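Local coordinates for alcohol dehydrogenase superfamily protein (Novosphingobium aromaticivorans, PDB 3GAZ) that probably acts as an NADP-dependent oxidoreductase of the medium-chain alcohol dehydrogenase and enoyl reductase superfamily, at residues E15-F20 with I51-A56; S42-L47 with S313-V318. All coordinates share one frame; numbering follows the deposited sequence.

Contact 1. Residues E15-F20 with I51-A56; sequences EANGPF and IRAGEA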
loop_
_atom_site.group_PDB
_atom_site.type_symbol
_atom_site.label_atom_id
_atom_site.label_comp_id
_atom_site.label_asym_id
_atom_site.label_seq_id
_atom_site.Cartn_x
_atom_site.Cartn_y
_atom_site.Cartn_z
ATOM N N GLU A 15 -12.890 -10.557 2.702
ATOM C CA GLU A 15 -12.732 -10.325 4.130
ATOM C C GLU A 15 -11.824 -11.377 4.751
ATOM O O GLU A 15 -11.549 -12.411 4.140
ATOM C CB GLU A 15 -14.092 -10.337 4.838
ATOM C CG GLU A 15 -14.880 -11.643 4.735
ATOM C CD GLU A 15 -15.681 -11.752 3.453
ATOM O OE1 GLU A 15 -16.355 -10.763 3.090
ATOM O OE2 GLU A 15 -15.650 -12.827 2.814
ATOM N N ALA A 16 -11.363 -11.106 5.967
ATOM C CA ALA A 16 -10.482 -12.025 6.675
ATOM C C ALA A 16 -11.009 -13.453 6.618
ATOM O O ALA A 16 -12.179 -13.705 6.909
ATOM C CB ALA A 16 -10.324 -11.584 8.125
ATOM N N ASN A 17 -10.137 -14.376 6.228
ATOM C CA ASN A 17 -10.468 -15.792 6.130
ATOM C C ASN A 17 -11.561 -16.116 5.129
ATOM O O ASN A 17 -12.062 -17.238 5.094
ATOM C CB ASN A 17 -10.859 -16.333 7.506
ATOM C CG ASN A 17 -9.742 -16.197 8.513
ATOM O OD1 ASN A 17 -8.618 -16.632 8.266
ATOM N ND2 ASN A 17 -10.042 -15.589 9.657
ATOM N N GLY A 18 -11.930 -15.136 4.315
ATOM C CA GLY A 18 -12.965 -15.363 3.326
ATOM C C GLY A 18 -12.463 -16.197 2.161
ATOM O O GLY A 18 -11.258 -16.401 2.011
ATOM N N PRO A 19 -13.372 -16.708 1.320
ATOM C CA PRO A 19 -12.981 -17.521 0.168
ATOM C C PRO A 19 -12.383 -16.672 -0.948
ATOM O O PRO A 19 -12.540 -15.454 -0.966
ATOM C CB PRO A 19 -14.299 -18.161 -0.258
ATOM C CG PRO A 19 -15.297 -17.086 0.069
ATOM C CD PRO A 19 -14.840 -16.642 1.441
ATOM N N PHE A 20 -11.687 -17.321 -1.871
ATOM C CA PHE A 20 -11.117 -16.621 -3.009
ATOM C C PHE A 20 -12.278 -16.482 -3.987
ATOM O O PHE A 20 -12.719 -17.459 -4.591
ATOM C CB PHE A 20 -9.972 -17.442 -3.605
ATOM C CG PHE A 20 -8.713 -17.387 -2.788
ATOM C CD1 PHE A 20 -7.862 -16.287 -2.877
ATOM C CD2 PHE A 20 -8.407 -18.399 -1.884
ATOM C CE1 PHE A 20 -6.726 -16.198 -2.077
ATOM C CE2 PHE A 20 -7.274 -18.318 -1.079
ATOM C CZ PHE A 20 -6.431 -17.214 -1.175
ATOM N N ILE A 51 -1.926 -13.088 5.057
ATOM C CA ILE A 51 -2.631 -11.888 4.627
ATOM C C ILE A 51 -4.128 -12.180 4.477
ATOM O O ILE A 51 -4.972 -11.351 4.824
ATOM C CB ILE A 51 -2.068 -11.362 3.275
ATOM C CG1 ILE A 51 -0.662 -10.789 3.486
ATOM C CG2 ILE A 51 -2.989 -10.284 2.707
ATOM C CD1 ILE A 51 0.096 -10.519 2.189
ATOM N N ARG A 52 -4.452 -13.361 3.957
ATOM C CA ARG A 52 -5.844 -13.764 3.770
ATOM C C ARG A 52 -6.557 -13.797 5.118
ATOM O O ARG A 52 -7.728 -13.428 5.227
ATOM C CB ARG A 52 -5.908 -15.153 3.130
ATOM C CG ARG A 52 -7.311 -15.690 2.938
ATOM C CD ARG A 52 -7.273 -17.146 2.505
ATOM N NE ARG A 52 -8.601 -17.664 2.196
ATOM C CZ ARG A 52 -8.879 -18.954 2.032
ATOM N NH1 ARG A 52 -7.918 -19.861 2.150
ATOM N NH2 ARG A 52 -10.115 -19.340 1.744
ATOM N N ALA A 53 -5.839 -14.245 6.144
ATOM C CA ALA A 53 -6.393 -14.331 7.491
ATOM C C ALA A 53 -6.396 -12.969 8.184
ATOM O O ALA A 53 -6.893 -12.833 9.304
ATOM C CB ALA A 53 -5.595 -15.340 8.316
ATOM N N GLY A 54 -5.845 -11.963 7.509
ATOM C CA GLY A 54 -5.796 -10.628 8.075
ATOM C C GLY A 54 -4.869 -10.538 9.270
ATOM O O GLY A 54 -5.101 -9.749 10.188
ATOM N N GLU A 55 -3.809 -11.341 9.258
ATOM C CA GLU A 55 -2.858 -11.346 10.360
ATOM C C GLU A 55 -1.431 -11.108 9.888
ATOM O O GLU A 55 -0.484 -11.648 10.461
ATOM C CB GLU A 55 -2.940 -12.677 11.110
ATOM C CG GLU A 55 -4.335 -12.998 11.620
ATOM C CD GLU A 55 -4.414 -14.350 12.297
ATOM O OE1 GLU A 55 -3.859 -15.328 11.749
ATOM O OE2 GLU A 55 -5.042 -14.437 13.372
ATOM N N ALA A 56 -1.281 -10.288 8.849
ATOM C CA ALA A 56 0.033 -9.973 8.297
ATOM C C ALA A 56 0.238 -8.458 8.226
ATOM O O ALA A 56 0.291 -7.878 7.142
ATOM C CB ALA A 56 0.170 -10.587 6.909
HETATM O O HOH W 1 -7.789 -14.725 11.433
#
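The guanidinium of Arg52 meets the loop 15-20 with one face and one edge. Over the face lies CE2 of Phe20, 3.4 Å above the plane and displaced from the centre of the group; at the edge, in the plane, sits the carbonyl of Gly18. Ring and guanidinium are inclined by 41°, and the nearest pair, Phe20 CE2 and Arg52 CZ, is 3.6 Å apart. The grip at the edge is side-on and converges on one atom. Arg52 NE reaches Gly18 O at 2.9 Å, nearly along the C=O axis, while NH2 of Arg52 gives a longer bond of 3.2 Å to the same oxygen from above the carbonyl plane. Two N-H groups on one acceptor, with a ring against the face, probably restrict rotation of the guanidinium. The arginine chain, CG anti to the backbone N (chi1 178°) and then extended as far as NE, spans the distance from the helix to the loop, and its CD packs on Phe20 CZ at 3.8 Å.

Farther along, backbone takes over. Asn17 N donates to Arg52 O at 2.8 Å, with an N-H...O angle of 167°, and CA of Ala16 makes a weaker CH...O contact with the same oxygen. Asn17 also lays its OD1 against CB of Ala53, 3.3 Å away, and a water accepts from Asn17 ND2 and donates to Ala53 O, bridging the two segments. Val13, on the strand before the loop, touches both Phe20 and Arg52.

Two recognisable motifs meet at the surface: a type II beta turn, Glu15 to Gly18, connecting strands 7-13 and 20-26 of a two-stranded antiparallel sheet, and the Schellman motif that ends helix 46-52, where Gly54 has positive phi.

Contact 2. Residues S42-L47 with S313-V318; sequences SGTNPL and SAYDAV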
loop_
_atom_site.group_PDB
_atom_site.type_symbol
_atom_site.label_atom_id
_atom_site.label_comp_id
_atom_site.label_asym_id
_atom_site.label_seq_id
_atom_site.Cartn_x
_atom_site.Cartn_y
_atom_site.Cartn_z
ATOM N N SER A 42 0.841 -18.005 -11.444
ATOM C CA SER A 42 0.951 -17.204 -10.230
ATOM C C SER A 42 1.614 -18.060 -9.146
ATOM O O SER A 42 1.118 -19.135 -8.803
ATOM C CB SER A 42 -0.448 -16.756 -9.780
ATOM O OG SER A 42 -0.414 -16.011 -8.570
ATOM N N GLY A 43 2.738 -17.586 -8.619
ATOM C CA GLY A 43 3.444 -18.332 -7.590
ATOM C C GLY A 43 2.934 -18.000 -6.202
ATOM O O GLY A 43 2.835 -16.829 -5.843
ATOM N N THR A 44 2.613 -19.026 -5.417
ATOM C CA THR A 44 2.103 -18.814 -4.069
ATOM C C THR A 44 3.214 -18.720 -3.035
ATOM O O THR A 44 4.351 -19.112 -3.284
ATOM C CB THR A 44 1.155 -19.960 -3.621
ATOM O OG1 THR A 44 1.916 -21.161 -3.426
ATOM C CG2 THR A 44 0.077 -20.211 -4.669
ATOM N N ASN A 45 2.872 -18.180 -1.873
ATOM C CA ASN A 45 3.816 -18.067 -0.768
ATOM C C ASN A 45 3.018 -18.083 0.528
ATOM O O ASN A 45 1.897 -17.577 0.581
ATOM C CB ASN A 45 4.638 -16.773 -0.860
ATOM C CG ASN A 45 5.653 -16.797 -1.999
ATOM O OD1 ASN A 45 5.465 -16.148 -3.030
ATOM N ND2 ASN A 45 6.733 -17.548 -1.815
ATOM N N PRO A 46 3.579 -18.683 1.587
ATOM C CA PRO A 46 2.899 -18.755 2.881
ATOM C C PRO A 46 2.340 -17.409 3.349
ATOM O O PRO A 46 1.246 -17.353 3.910
ATOM C CB PRO A 46 3.989 -19.280 3.810
ATOM C CG PRO A 46 4.789 -20.168 2.907
ATOM C CD PRO A 46 4.905 -19.319 1.657
ATOM N N LEU A 47 3.084 -16.326 3.119
ATOM C CA LEU A 47 2.626 -15.003 3.548
ATOM C C LEU A 47 1.231 -14.660 3.024
ATOM O O LEU A 47 0.450 -14.013 3.718
ATOM C CB LEU A 47 3.612 -13.913 3.111
ATOM C CG LEU A 47 3.295 -12.504 3.625
ATOM C CD1 LEU A 47 3.370 -12.494 5.148
ATOM C CD2 LEU A 47 4.279 -11.493 3.036
ATOM N N SER A 313 -7.708 -24.407 -2.596
ATOM C CA SER A 313 -7.088 -25.727 -2.502
ATOM C C SER A 313 -5.574 -25.605 -2.635
ATOM O O SER A 313 -4.826 -26.351 -2.006
ATOM C CB SER A 313 -7.619 -26.654 -3.602
ATOM O OG SER A 313 -9.004 -26.905 -3.438
ATOM N N ALA A 314 -5.123 -24.663 -3.458
ATOM C CA ALA A 314 -3.689 -24.467 -3.644
ATOM C C ALA A 314 -3.023 -24.113 -2.317
ATOM O O ALA A 314 -1.968 -24.657 -1.980
ATOM C CB ALA A 314 -3.438 -23.374 -4.669
ATOM N N TYR A 315 -3.635 -23.209 -1.552
ATOM C CA TYR A 315 -3.053 -22.827 -0.272
ATOM C C TYR A 315 -3.198 -23.902 0.798
ATOM O O TYR A 315 -2.398 -23.951 1.730
ATOM C CB TYR A 315 -3.625 -21.492 0.207
ATOM C CG TYR A 315 -3.001 -20.331 -0.539
ATOM C CD1 TYR A 315 -1.675 -19.957 -0.303
ATOM C CD2 TYR A 315 -3.696 -19.676 -1.549
ATOM C CE1 TYR A 315 -1.057 -18.964 -1.068
ATOM C CE2 TYR A 315 -3.091 -18.684 -2.319
ATOM C CZ TYR A 315 -1.776 -18.334 -2.078
ATOM O OH TYR A 315 -1.177 -17.371 -2.857
ATOM N N ASP A 316 -4.210 -24.757 0.680
ATOM C CA ASP A 316 -4.353 -25.838 1.650
ATOM C C ASP A 316 -3.105 -26.690 1.495
ATOM O O ASP A 316 -2.608 -27.275 2.457
ATOM C CB ASP A 316 -5.574 -26.713 1.356
ATOM C CG ASP A 316 -6.874 -26.057 1.758
ATOM O OD1 ASP A 316 -6.888 -25.331 2.775
ATOM O OD2 ASP A 316 -7.885 -26.286 1.062
ATOM N N ALA A 317 -2.608 -26.756 0.264
ATOM C CA ALA A 317 -1.414 -27.530 -0.046
ATOM C C ALA A 317 -0.167 -26.805 0.461
ATOM O O ALA A 317 0.741 -27.422 1.025
ATOM C CB ALA A 317 -1.324 -27.757 -1.556
ATOM N N VAL A 318 -0.120 -25.493 0.253
ATOM C CA VAL A 318 1.017 -24.700 0.715
ATOM C C VAL A 318 1.200 -24.867 2.224
ATOM O O VAL A 318 2.326 -24.943 2.725
ATOM C CB VAL A 318 0.812 -23.199 0.418
ATOM C CG1 VAL A 318 1.894 -22.379 1.112
ATOM C CG2 VAL A 318 0.853 -22.955 -1.076
HETATM O O HOH W 2 -0.009 -16.731 -5.787
#
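Tyr315 has its CG anti to the carbonyl carbon (chi1 -77°) and Val318 its CG2 likewise, and from one helix the two side chains meet Thr44. Tyrosine and threonine reach toward each other tip to tip, with Thr44 CB 3.5 Å from Tyr315 CE1 and Thr44 CG2 3.6 Å from Tyr315 OH. The edge of the ring, near its plane, faces Asn45 O. Val318 runs antiparallel alongside the threonine, placing CG2 3.1 Å from Thr44 OG1, a tight approach; that hydroxyl is hydrogen-bonded to Ile331 O. The other branch, CG1, anti to the backbone N (chi1 171°), packs on Pro46 CG at 4.1 Å.

Tyr315 OH is held by Asp48 and His105, and a water 3.2 Å away donates to it while also bonding Ser42 OG. A phenylalanine in place of Tyr315 would probably leave Asp48, His105 and this water without their shared phenolic partner, and Thr44 without the contact of the hydroxyl.

The interface is buried: helix 311-319 lies against the link between strand 41-43 and helix 46-52, with Ile333 of strand 332-334 touching Thr44 and Phe306 of strand 306-307 packing on Ala314 and Ala317.

In the fold
Contacts 1 and 2 lie on the same side of the chain's centre, their own centres 13 Å apart, and both draw on helix 46-52: contact 2 at its start, contact 1 where it ends. They touch directly, through Phe20 CZ and Tyr315 CD2 at 3.7 Å and through Ala56 CB and Leu47 CD1 at 4.1 Å. Along the chain the segments alternate, 15-20, 42-47, 51-56 and 313-318. The parallel six-stranded sheet of the Rossmann-type domain, which probably binds NADP, falls between the last two, so the chain returns after it to pack helix 311-319 beside the GroES-like part. Helix 46-52 thus links a surface contact with the N-terminal hairpin to a buried one with helix 311-319.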